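Local coordinates for protein fimbrin (PDB 1RT8) that binds and crosslinks actin filaments, supporting cell polarity, cytokinesis, mating and spore formation in fission yeast, at residues 343-348 / 373-378; 301-304 / 309-312; 354-359 / 364-369; 317-322 / 387-392. One frame throughout, in Å; residues are numbered along the deposited sequence.

In the fold
All four contacts lie in the third calponin-homology domain of fimbrin, within its second actin-binding region. Contact 4 joins helix 314-323 to helix 379-397 in the interior. Its centre is about 11 Å from that of contact 3, where helix 345-361 meets the loop that follows it; the two touch where Tyr320 of contact 4 reaches Ala355 and Gly359 of contact 3. Contact 1 ties the start of helix 345-361 to the end of helix 371-375, and Ile374 packs on Ile369 of contact 3. Contact 2, in the loops on either side of helix 306-309, has its centre about 12 Å from that of contact 1, and its Arg311 and Leu310 pack on residues 374-377 of contact 1.

Contact 1 of 4, residues 343-348 / 373-378; sequences MMRFKA and DITDGS
Arg345 and Asp376 meet side-on, their side chains crossing at about a right angle while the flat ends lie nearly coplanar, the guanidinium and carboxylate planes 21° apart. The arginine presents its NE and NH2 edge. NE donates to Asp376 OD1 at 3.2 Å, and NH2 is shared between the two oxygens, 3.0 Å from Asp376 OD1 and 3.0 Å from Asp376 OD2. Each bond uses the syn lone pair of its oxygen, and both oxygens stay close to the guanidinium plane. The arginine arrives here because CG is anti to the backbone N (chi1 -175°) and the chain runs extended from CG to NE, reaching away from the first turn of helix 345-361.

Beneath this ion pair the segments close through smaller groups. Ala348 CB points at Thr375 and touches its CG2 at 3.7 Å. The methyl of Thr375 is directed there by the torsion that sets CG2 anti to the backbone N, which leaves OG1 beside that N, where it makes a weak hydrogen bond to Gly371 O. Thr375 also packs on Val349 and Cys352 of helix 345-361.

The contact thus joins the start of one helix of the third calponin-homology domain to the end of the short helix 371-375, where Gly377, with positive phi, completes a Schellman motif. Both charged residues are exposed while Ala348 and Thr375 are buried, an ion pair at the surface over an apolar seam. With OD1 accepting from two nitrogens and OD2 from one, the bidentate grip should restrict rotation of the carboxylate and probably favours its ionised form.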
loop_
_atom_site.group_PDB
_atom_site.type_symbol
_atom_site.label_atom_id
_atom_site.label_comp_id
_atom_site.label_asym_id
_atom_site.label_seq_id
_atom_site.Cartn_x
_atom_site.Cartn_y
_atom_site.Cartn_z
ATOM N N MET A 343 3.559 5.755 -26.806
ATOM C CA MET A 343 4.738 6.376 -27.402
ATOM C C MET A 343 5.123 5.563 -28.634
ATOM O O MET A 343 4.921 4.352 -28.664
ATOM C CB MET A 343 5.892 6.359 -26.392
ATOM C CG MET A 343 7.179 7.015 -26.870
ATOM S SD MET A 343 8.452 6.945 -25.595
ATOM C CE MET A 343 7.658 7.916 -24.264
ATOM N N MET A 344 5.657 6.219 -29.659
ATOM C CA MET A 344 6.081 5.496 -30.848
ATOM C C MET A 344 7.163 4.520 -30.411
ATOM O O MET A 344 7.978 4.836 -29.544
ATOM C CB MET A 344 6.640 6.453 -31.888
ATOM C CG MET A 344 5.626 7.457 -32.389
ATOM S SD MET A 344 6.342 8.464 -33.683
ATOM C CE MET A 344 5.519 7.763 -35.120
ATOM N N ARG A 345 7.195 3.343 -31.024
ATOM C CA ARG A 345 8.174 2.352 -30.621
ATOM C C ARG A 345 9.625 2.796 -30.632
ATOM O O ARG A 345 10.323 2.602 -29.634
ATOM C CB ARG A 345 8.046 1.075 -31.449
ATOM C CG ARG A 345 8.986 -0.016 -30.955
ATOM C CD ARG A 345 8.422 -1.401 -31.193
ATOM N NE ARG A 345 9.270 -2.431 -30.600
ATOM C CZ ARG A 345 10.510 -2.692 -30.993
ATOM N NH1 ARG A 345 11.050 -1.995 -31.985
ATOM N NH2 ARG A 345 11.204 -3.655 -30.399
ATOM N N PHE A 346 10.092 3.378 -31.734
ATOM C CA PHE A 346 11.489 3.793 -31.789
ATOM C C PHE A 346 11.811 4.791 -30.678
ATOM O O PHE A 346 12.937 4.834 -30.190
ATOM C CB PHE A 346 11.846 4.358 -33.179
ATOM C CG PHE A 346 11.376 5.766 -33.426
ATOM C CD1 PHE A 346 12.242 6.844 -33.245
ATOM C CD2 PHE A 346 10.091 6.017 -33.892
ATOM C CE1 PHE A 346 11.833 8.151 -33.533
ATOM C CE2 PHE A 346 9.672 7.320 -34.183
ATOM C CZ PHE A 346 10.549 8.389 -34.003
ATOM N N LYS A 347 10.823 5.579 -30.265
ATOM C CA LYS A 347 11.046 6.535 -29.187
ATOM C C LYS A 347 11.167 5.821 -27.830
ATOM O O LYS A 347 11.988 6.202 -27.000
ATOM C CB LYS A 347 9.922 7.575 -29.137
ATOM C CG LYS A 347 9.892 8.470 -30.350
ATOM C CD LYS A 347 9.116 9.749 -30.109
ATOM C CE LYS A 347 9.347 10.710 -31.268
ATOM N NZ LYS A 347 8.769 12.051 -31.015
ATOM N N ALA A 348 10.359 4.787 -27.608
ATOM C CA ALA A 348 10.427 4.059 -26.347
ATOM C C ALA A 348 11.748 3.289 -26.277
ATOM O O ALA A 348 12.349 3.171 -25.209
ATOM C CB ALA A 348 9.234 3.096 -26.223
ATOM N N ASP A 373 14.345 -4.980 -25.268
ATOM C CA ASP A 373 13.791 -6.028 -24.409
ATOM C C ASP A 373 12.834 -5.441 -23.379
ATOM O O ASP A 373 11.813 -6.043 -23.042
ATOM C CB ASP A 373 14.893 -6.781 -23.663
ATOM C CG ASP A 373 15.758 -7.598 -24.583
ATOM O OD1 ASP A 373 15.200 -8.420 -25.336
ATOM O OD2 ASP A 373 16.992 -7.417 -24.554
ATOM N N ILE A 374 13.170 -4.265 -22.873
ATOM C CA ILE A 374 12.327 -3.625 -21.887
ATOM C C ILE A 374 11.103 -3.078 -22.592
ATOM O O ILE A 374 9.978 -3.195 -22.092
ATOM C CB ILE A 374 13.061 -2.472 -21.173
ATOM C CG1 ILE A 374 14.416 -2.954 -20.630
ATOM C CG2 ILE A 374 12.192 -1.943 -20.040
ATOM C CD1 ILE A 374 14.346 -4.186 -19.722
ATOM N N THR A 375 11.316 -2.502 -23.771
ATOM C CA THR A 375 10.216 -1.931 -24.542
ATOM C C THR A 375 9.205 -3.009 -24.928
ATOM O O THR A 375 8.007 -2.751 -24.981
ATOM C CB THR A 375 10.691 -1.267 -25.869
ATOM O OG1 THR A 375 11.688 -0.266 -25.602
ATOM C CG2 THR A 375 9.498 -0.619 -26.576
ATOM N N ASP A 376 9.694 -4.209 -25.213
ATOM C CA ASP A 376 8.798 -5.278 -25.607
ATOM C C ASP A 376 8.196 -6.034 -24.428
ATOM O O ASP A 376 7.473 -7.008 -24.614
ATOM C CB ASP A 376 9.522 -6.222 -26.566
ATOM C CG ASP A 376 9.902 -5.531 -27.874
ATOM O OD1 ASP A 376 9.268 -4.508 -28.226
ATOM O OD2 ASP A 376 10.823 -6.006 -28.554
ATOM N N GLY A 377 8.489 -5.566 -23.217
ATOM C CA GLY A 377 7.953 -6.198 -22.021
ATOM C C GLY A 377 8.538 -7.538 -21.591
ATOM O O GLY A 377 7.831 -8.352 -20.989
ATOM N N SER A 378 9.807 -7.788 -21.889
ATOM C CA SER A 378 10.435 -9.039 -21.480
ATOM C C SER A 378 10.244 -9.187 -19.980
ATOM O O SER A 378 10.647 -8.322 -19.208
ATOM C CB SER A 378 11.935 -9.032 -21.800
ATOM O OG SER A 378 12.603 -10.140 -21.203
#

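Contact 2 of 4, residues 301-304 / 309-312; sequences PSIH and NLRD
The loops flanking the short helix 306-309, in the third calponin-homology domain, fold back on one another through Ile303, Asn309 and Leu310. Ile303 reaches both partners with different branches. Its CG2 methyl lies against the side chain of Asn309, 4.1 Å from Asn309 CB, while CD1, at the end of the other branch, touches Leu310 CD2, also at 4.1 Å. The two branches part at CB: CG2 is anti to the backbone N and CG1 is anti to the carbonyl carbon (chi1 -60°), and from there the chain extends to CD1. Against Leu310 the isoleucine stands at about a right angle, so that the methyl ends meet without the chains running alongside each other.

Both apolar residues are buried, and their packing continues into the helical framework of the domain. Ile303 rests on Thr291 and Leu294 of helix 282-296, and together with Leu310 it also touches Ile315 of helix 314-323; Leu310 further meets Thr382 and Val386 of helix 379-397. The turn around helix 306-309 is thereby seated against three of the domain's longer helices, and Ile303 N is held by a hydrogen bond to Asn295 OD1.

On the more open flank, Asn309 turns its side chain toward the backbone at His304. The His304 side chain leaves the backbone away from residues 309-312, and its ND1 hydrogen-bonds to Arg159 O, linking this loop to a distant part of the chain, where the side chain also touches Pro161. A bound sulfate, probably from the crystallisation liquor, lies about 3 Å from the His304 side chain, measured between nearest atoms.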
loop_
_atom_site.group_PDB
_atom_site.type_symbol
_atom_site.label_atom_id
_atom_site.label_comp_id
_atom_site.label_asym_id
_atom_site.label_seq_id
_atom_site.Cartn_x
_atom_site.Cartn_y
_atom_site.Cartn_z
ATOM N N PRO A 301 3.360 8.449 -12.963
ATOM C CA PRO A 301 2.180 7.575 -12.957
ATOM C C PRO A 301 2.528 6.389 -12.105
ATOM O O PRO A 301 3.314 5.552 -12.542
ATOM C CB PRO A 301 2.007 7.150 -14.426
ATOM C CG PRO A 301 3.004 7.995 -15.192
ATOM C CD PRO A 301 4.109 8.306 -14.217
ATOM N N SER A 302 1.979 6.320 -10.897
ATOM C CA SER A 302 2.269 5.186 -10.026
ATOM C C SER A 302 2.077 3.947 -10.869
ATOM O O SER A 302 1.228 3.936 -11.760
ATOM C CB SER A 302 1.286 5.124 -8.869
ATOM O OG SER A 302 1.294 6.355 -8.168
ATOM N N ILE A 303 2.845 2.908 -10.579
ATOM C CA ILE A 303 2.756 1.663 -11.326
ATOM C C ILE A 303 1.620 0.756 -10.856
ATOM O O ILE A 303 1.429 0.564 -9.649
ATOM C CB ILE A 303 4.072 0.861 -11.202
ATOM C CG1 ILE A 303 5.241 1.677 -11.741
ATOM C CG2 ILE A 303 3.936 -0.491 -11.902
ATOM C CD1 ILE A 303 6.572 1.192 -11.254
ATOM N N HIS A 304 0.879 0.186 -11.801
ATOM C CA HIS A 304 -0.212 -0.734 -11.460
ATOM C C HIS A 304 -0.128 -1.988 -12.318
ATOM O O HIS A 304 -0.891 -2.938 -12.140
ATOM C CB HIS A 304 -1.567 -0.033 -11.634
ATOM C CG HIS A 304 -1.803 1.059 -10.629
ATOM N ND1 HIS A 304 -2.098 0.796 -9.309
ATOM C CD2 HIS A 304 -1.708 2.408 -10.729
ATOM C CE1 HIS A 304 -2.167 1.931 -8.636
ATOM N NE2 HIS A 304 -1.933 2.925 -9.473
ATOM N N ASN A 309 4.005 -0.980 -17.664
ATOM C CA ASN A 309 4.285 0.405 -17.295
ATOM C C ASN A 309 5.737 0.887 -17.439
ATOM O O ASN A 309 5.993 2.085 -17.305
ATOM C CB ASN A 309 3.825 0.674 -15.856
ATOM C CG ASN A 309 2.336 0.421 -15.646
ATOM O OD1 ASN A 309 1.554 0.327 -16.601
ATOM N ND2 ASN A 309 1.935 0.326 -14.385
ATOM N N LEU A 310 6.682 -0.014 -17.700
ATOM C CA LEU A 310 8.088 0.388 -17.842
ATOM C C LEU A 310 8.554 0.350 -19.294
ATOM O O LEU A 310 9.721 0.645 -19.585
ATOM C CB LEU A 310 9.011 -0.539 -17.037
ATOM C CG LEU A 310 8.664 -0.801 -15.569
ATOM C CD1 LEU A 310 9.808 -1.540 -14.881
ATOM C CD2 LEU A 310 8.417 0.506 -14.888
ATOM N N ARG A 311 7.651 -0.023 -20.199
ATOM C CA ARG A 311 8.004 -0.133 -21.609
ATOM C C ARG A 311 8.475 1.132 -22.332
ATOM O O ARG A 311 9.286 1.040 -23.244
ATOM C CB ARG A 311 6.850 -0.764 -22.386
ATOM C CG ARG A 311 6.536 -2.195 -21.966
ATOM C CD ARG A 311 5.551 -2.819 -22.942
ATOM N NE ARG A 311 5.116 -4.145 -22.519
ATOM C CZ ARG A 311 4.416 -4.976 -23.289
ATOM N NH1 ARG A 311 4.078 -4.605 -24.518
ATOM N NH2 ARG A 311 4.066 -6.177 -22.837
ATOM N N ASP A 312 7.979 2.308 -21.959
ATOM C CA ASP A 312 8.440 3.509 -22.640
ATOM C C ASP A 312 9.657 4.129 -21.951
ATOM O O ASP A 312 10.084 5.223 -22.305
ATOM C CB ASP A 312 7.313 4.546 -22.777
ATOM C CG ASP A 312 6.900 5.144 -21.446
ATOM O OD1 ASP A 312 7.715 5.147 -20.498
ATOM O OD2 ASP A 312 5.761 5.627 -21.355
#

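Contact 3 of 4, residues 354-359 / 364-369; sequences YAVDLG and FSLVGI
Gly359 O accepts a hydrogen bond from Phe364 N at 2.9 Å, with an N-H...O angle of 146° and the donor tilted 30° from the carbonyl plane. The bond draws the chain back against helix 345-361 as it leaves the last turn. The phenyl ring follows the same path: Phe364 CB points toward the helix, and one ring face is laid over Gly359 CA, which is 3.3 Å from Phe364 CD2. CG of the phenylalanine sits anti to the carbonyl carbon (chi1 -67°), and this brings the ring over the glycine. With no side chain on Gly359, the ring and Leu366 CD1 both come up to its alpha carbon.

Leu366 enters beside the ring. Its CD1 methyl reaches Val356 O at 3.4 Å, and the same methyl is 4.0 Å from Gly359 CA.

This return of the loop between helix 345-361 and the short helix 371-375 closes part of the interior of the third calponin-homology domain. All five touching residues are buried, and helix 379-397 lies against the same group, with Met392 on Phe364 and Leu385 on Leu366. Downstream, a type I beta turn from Leu366 to Ile369 carries the chain round, held by Ile369 N bonded to Leu366 O.

Val356 meets the two ends of that turn with separate branches. Its CG1 lies 4.2 Å from Leu366 CD1, while CG2 packs at 4.3 Å against CG2 of Ile369.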
loop_
_atom_site.group_PDB
_atom_site.type_symbol
_atom_site.label_atom_id
_atom_site.label_comp_id
_atom_site.label_asym_id
_atom_site.label_seq_id
_atom_site.Cartn_x
_atom_site.Cartn_y
_atom_site.Cartn_z
ATOM N N TYR A 354 18.737 4.174 -23.348
ATOM C CA TYR A 354 19.374 5.150 -22.473
ATOM C C TYR A 354 19.330 4.644 -21.026
ATOM O O TYR A 354 20.324 4.707 -20.304
ATOM C CB TYR A 354 18.650 6.495 -22.619
ATOM C CG TYR A 354 19.258 7.663 -21.865
ATOM C CD1 TYR A 354 20.633 7.739 -21.623
ATOM C CD2 TYR A 354 18.457 8.710 -21.419
ATOM C CE1 TYR A 354 21.192 8.840 -20.944
ATOM C CE2 TYR A 354 18.999 9.802 -20.749
ATOM C CZ TYR A 354 20.365 9.862 -20.512
ATOM O OH TYR A 354 20.886 10.941 -19.823
ATOM N N ALA A 355 18.181 4.117 -20.616
ATOM C CA ALA A 355 18.029 3.598 -19.266
ATOM C C ALA A 355 19.029 2.471 -19.000
ATOM O O ALA A 355 19.621 2.399 -17.926
ATOM C CB ALA A 355 16.607 3.098 -19.058
ATOM N N VAL A 356 19.206 1.588 -19.978
ATOM C CA VAL A 356 20.136 0.469 -19.838
ATOM C C VAL A 356 21.584 0.945 -19.723
ATOM O O VAL A 356 22.343 0.436 -18.895
ATOM C CB VAL A 356 19.981 -0.516 -21.021
ATOM C CG1 VAL A 356 21.134 -1.512 -21.056
ATOM C CG2 VAL A 356 18.656 -1.276 -20.861
ATOM N N ASP A 357 21.960 1.935 -20.532
ATOM C CA ASP A 357 23.316 2.471 -20.487
ATOM C C ASP A 357 23.610 3.168 -19.154
ATOM O O ASP A 357 24.714 3.054 -18.618
ATOM C CB ASP A 357 23.550 3.442 -21.643
ATOM C CG ASP A 357 23.837 2.731 -22.952
ATOM O OD1 ASP A 357 24.130 1.521 -22.927
ATOM O OD2 ASP A 357 23.785 3.387 -24.010
ATOM N N LEU A 358 22.637 3.897 -18.623
ATOM C CA LEU A 358 22.831 4.564 -17.336
ATOM C C LEU A 358 23.071 3.513 -16.265
ATOM O O LEU A 358 23.731 3.774 -15.261
ATOM C CB LEU A 358 21.612 5.401 -16.969
ATOM C CG LEU A 358 21.479 6.719 -17.726
ATOM C CD1 LEU A 358 20.134 7.342 -17.424
ATOM C CD2 LEU A 358 22.627 7.658 -17.328
ATOM N N GLY A 359 22.520 2.322 -16.489
ATOM C CA GLY A 359 22.694 1.226 -15.557
ATOM C C GLY A 359 24.091 0.661 -15.703
ATOM O O GLY A 359 24.765 0.367 -14.715
ATOM N N PHE A 364 25.893 -1.693 -13.027
ATOM C CA PHE A 364 24.917 -2.780 -13.099
ATOM C C PHE A 364 25.459 -3.893 -13.996
ATOM O O PHE A 364 26.312 -3.665 -14.859
ATOM C CB PHE A 364 23.593 -2.304 -13.723
ATOM C CG PHE A 364 22.821 -1.302 -12.897
ATOM C CD1 PHE A 364 23.357 -0.744 -11.740
ATOM C CD2 PHE A 364 21.546 -0.899 -13.310
ATOM C CE1 PHE A 364 22.637 0.210 -11.008
ATOM C CE2 PHE A 364 20.817 0.047 -12.591
ATOM C CZ PHE A 364 21.363 0.607 -11.434
ATOM N N SER A 365 24.962 -5.104 -13.789
ATOM C CA SER A 365 25.352 -6.218 -14.631
ATOM C C SER A 365 24.155 -6.392 -15.574
ATOM O O SER A 365 23.133 -6.960 -15.190
ATOM C CB SER A 365 25.569 -7.475 -13.788
ATOM O OG SER A 365 25.872 -8.585 -14.609
ATOM N N LEU A 366 24.283 -5.883 -16.797
ATOM C CA LEU A 366 23.203 -5.943 -17.784
ATOM C C LEU A 366 23.659 -6.461 -19.153
ATOM O O LEU A 366 22.971 -6.274 -20.151
ATOM C CB LEU A 366 22.605 -4.540 -17.953
ATOM C CG LEU A 366 22.135 -3.831 -16.671
ATOM C CD1 LEU A 366 21.861 -2.371 -16.973
ATOM C CD2 LEU A 366 20.867 -4.508 -16.121
ATOM N N VAL A 367 24.805 -7.127 -19.190
ATOM C CA VAL A 367 25.372 -7.631 -20.441
ATOM C C VAL A 367 24.406 -8.263 -21.453
ATOM O O VAL A 367 24.538 -8.032 -22.658
ATOM C CB VAL A 367 26.509 -8.633 -20.160
ATOM C CG1 VAL A 367 27.363 -8.806 -21.412
ATOM C CG2 VAL A 367 27.356 -8.145 -18.988
ATOM N N GLY A 368 23.441 -9.051 -20.991
ATOM C CA GLY A 368 22.515 -9.672 -21.931
ATOM C C GLY A 368 21.187 -8.957 -22.135
ATOM O O GLY A 368 20.262 -9.498 -22.746
ATOM N N ILE A 369 21.086 -7.729 -21.640
ATOM C CA ILE A 369 19.843 -6.981 -21.755
ATOM C C ILE A 369 19.951 -5.809 -22.713
ATOM O O ILE A 369 20.982 -5.154 -22.788
ATOM C CB ILE A 369 19.416 -6.447 -20.380
ATOM C CG1 ILE A 369 19.186 -7.624 -19.435
ATOM C CG2 ILE A 369 18.178 -5.575 -20.513
ATOM C CD1 ILE A 369 18.873 -7.227 -18.026
#

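Contact 4 of 4, residues 317-322 / 387-392; sequences LQAYDK and WQMMRM
The Tyr320 ring receives the terminal methyl of Met389 over the centre of one face. Met389 CE stands 3.5 Å from the ring centroid and only 6° off the ring normal, a CH-pi contact in which the methyl is nearly equidistant from all six ring carbons; the closest, Tyr320 CE1, is 3.6 Å away. The sulfur stands behind the methyl, almost on the same normal, with SD 5.2 Å from the centroid, so the thioether points end-on at the ring in a Met-aromatic arrangement. This follows from a side chain that leaves helix 379-397 with CG anti to the backbone N and stays extended to SD before bending at chi3 (-95°) to bring the methyl over the tyrosine.

Ala319 CB packs against the methionine sulfur, 3.6 Å from Met389 SD. The contact joins helix 314-323 to helix 379-397 inside the third calponin-homology domain, with the CA atoms of Tyr320 and Met389 8.2 Å apart, and all three touching residues are buried. Helix 282-296 adjoins the same place, Leu294 touching Ala319 and Trp293 touching Met389.

Tyr320 also packs on Leu358 of helix 345-361, and its hydroxyl makes a weak hydrogen bond with Ala355 O of that helix.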
loop_
_atom_site.group_PDB
_atom_site.type_symbol
_atom_site.label_atom_id
_atom_site.label_comp_id
_atom_site.label_asym_id
_atom_site.label_seq_id
_atom_site.Cartn_x
_atom_site.Cartn_y
_atom_site.Cartn_z
ATOM N N LEU A 317 13.770 5.837 -15.997
ATOM C CA LEU A 317 14.588 7.035 -16.029
ATOM C C LEU A 317 14.327 7.904 -14.801
ATOM O O LEU A 317 15.256 8.478 -14.238
ATOM C CB LEU A 317 14.341 7.806 -17.327
ATOM C CG LEU A 317 14.885 7.062 -18.556
ATOM C CD1 LEU A 317 14.502 7.784 -19.839
ATOM C CD2 LEU A 317 16.394 6.930 -18.444
ATOM N N GLN A 318 13.074 7.991 -14.374
ATOM C CA GLN A 318 12.755 8.777 -13.185
ATOM C C GLN A 318 13.431 8.169 -11.961
ATOM O O GLN A 318 13.983 8.889 -11.133
ATOM C CB GLN A 318 11.252 8.830 -12.947
ATOM C CG GLN A 318 10.491 9.702 -13.925
ATOM C CD GLN A 318 8.996 9.596 -13.715
ATOM O OE1 GLN A 318 8.484 9.882 -12.631
ATOM N NE2 GLN A 318 8.284 9.174 -14.751
ATOM N N ALA A 319 13.385 6.840 -11.862
ATOM C CA ALA A 319 13.988 6.119 -10.747
ATOM C C ALA A 319 15.468 6.465 -10.629
ATOM O O ALA A 319 15.945 6.778 -9.532
ATOM C CB ALA A 319 13.810 4.603 -10.930
ATOM N N TYR A 320 16.189 6.414 -11.754
ATOM C CA TYR A 320 17.617 6.743 -11.757
ATOM C C TYR A 320 17.863 8.110 -11.140
ATOM O O TYR A 320 18.794 8.279 -10.367
ATOM C CB TYR A 320 18.201 6.767 -13.174
ATOM C CG TYR A 320 18.589 5.418 -13.736
ATOM C CD1 TYR A 320 17.854 4.843 -14.777
ATOM C CD2 TYR A 320 19.679 4.703 -13.219
ATOM C CE1 TYR A 320 18.187 3.591 -15.289
ATOM C CE2 TYR A 320 20.019 3.437 -13.734
ATOM C CZ TYR A 320 19.262 2.897 -14.768
ATOM O OH TYR A 320 19.557 1.666 -15.286
ATOM N N ASP A 321 17.031 9.081 -11.508
ATOM C CA ASP A 321 17.155 10.452 -11.014
ATOM C C ASP A 321 16.784 10.584 -9.543
ATOM O O ASP A 321 17.377 11.394 -8.823
ATOM C CB ASP A 321 16.283 11.386 -11.851
ATOM C CG ASP A 321 17.094 12.413 -12.614
ATOM O OD1 ASP A 321 18.284 12.157 -12.888
ATOM O OD2 ASP A 321 16.535 13.474 -12.957
ATOM N N LYS A 322 15.808 9.794 -9.099
ATOM C CA LYS A 322 15.372 9.824 -7.703
ATOM C C LYS A 322 16.462 9.255 -6.810
ATOM O O LYS A 322 16.644 9.695 -5.678
ATOM C CB LYS A 322 14.099 8.999 -7.518
ATOM C CG LYS A 322 12.894 9.515 -8.286
ATOM C CD LYS A 322 12.319 10.775 -7.663
ATOM C CE LYS A 322 11.017 11.159 -8.350
ATOM N NZ LYS A 322 10.394 12.371 -7.746
ATOM N N TRP A 387 15.924 -5.332 -10.743
ATOM C CA TRP A 387 16.658 -5.963 -9.651
ATOM C C TRP A 387 18.053 -5.363 -9.524
ATOM O O TRP A 387 18.493 -5.042 -8.423
ATOM C CB TRP A 387 16.780 -7.474 -9.856
ATOM C CG TRP A 387 17.746 -8.108 -8.899
ATOM C CD1 TRP A 387 18.878 -8.801 -9.216
ATOM C CD2 TRP A 387 17.683 -8.078 -7.463
ATOM N NE1 TRP A 387 19.528 -9.206 -8.067
ATOM C CE2 TRP A 387 18.813 -8.774 -6.978
ATOM C CE3 TRP A 387 16.779 -7.532 -6.542
ATOM C CZ2 TRP A 387 19.067 -8.937 -5.609
ATOM C CZ3 TRP A 387 17.031 -7.698 -5.173
ATOM C CH2 TRP A 387 18.163 -8.393 -4.725
ATOM N N GLN A 388 18.754 -5.210 -10.643
ATOM C CA GLN A 388 20.093 -4.630 -10.593
ATOM C C GLN A 388 20.039 -3.240 -9.971
ATOM O O GLN A 388 20.941 -2.852 -9.228
ATOM C CB GLN A 388 20.697 -4.540 -11.992
ATOM C CG GLN A 388 21.105 -5.876 -12.540
ATOM C CD GLN A 388 22.245 -6.489 -11.763
ATOM O OE1 GLN A 388 22.238 -7.689 -11.485
ATOM N NE2 GLN A 388 23.240 -5.673 -11.410
ATOM N N MET A 389 18.988 -2.489 -10.286
ATOM C CA MET A 389 18.828 -1.151 -9.726
ATOM C C MET A 389 18.627 -1.249 -8.212
ATOM O O MET A 389 19.257 -0.520 -7.442
ATOM C CB MET A 389 17.631 -0.436 -10.365
ATOM C CG MET A 389 17.553 1.041 -10.032
ATOM S SD MET A 389 16.051 1.841 -10.644
ATOM C CE MET A 389 16.612 2.521 -12.200
ATOM N N MET A 390 17.749 -2.149 -7.782
ATOM C CA MET A 390 17.505 -2.325 -6.355
ATOM C C MET A 390 18.766 -2.831 -5.660
ATOM O O MET A 390 19.128 -2.351 -4.591
ATOM C CB MET A 390 16.370 -3.330 -6.110
ATOM C CG MET A 390 16.245 -3.778 -4.649
ATOM S SD MET A 390 14.812 -4.863 -4.310
ATOM C CE MET A 390 13.495 -3.679 -4.243
ATOM N N ARG A 391 19.431 -3.803 -6.274
ATOM C CA ARG A 391 20.632 -4.385 -5.693
ATOM C C ARG A 391 21.780 -3.390 -5.520
ATOM O O ARG A 391 22.448 -3.379 -4.478
ATOM C CB ARG A 391 21.109 -5.566 -6.539
ATOM C CG ARG A 391 22.329 -6.272 -5.975
ATOM C CD ARG A 391 22.026 -6.891 -4.611
ATOM N NE ARG A 391 23.199 -7.543 -4.033
ATOM C CZ ARG A 391 24.203 -6.910 -3.425
ATOM N NH1 ARG A 391 24.193 -5.591 -3.306
ATOM N NH2 ARG A 391 25.218 -7.607 -2.921
ATOM N N MET A 392 22.021 -2.571 -6.541
ATOM C CA MET A 392 23.096 -1.590 -6.462
ATOM C C MET A 392 22.777 -0.563 -5.392
ATOM O O MET A 392 23.670 -0.107 -4.681
ATOM C CB MET A 392 23.296 -0.885 -7.800
ATOM C CG MET A 392 24.500 0.047 -7.813
ATOM S SD MET A 392 26.016 -0.824 -7.348
ATOM C CE MET A 392 26.383 -1.725 -8.853
#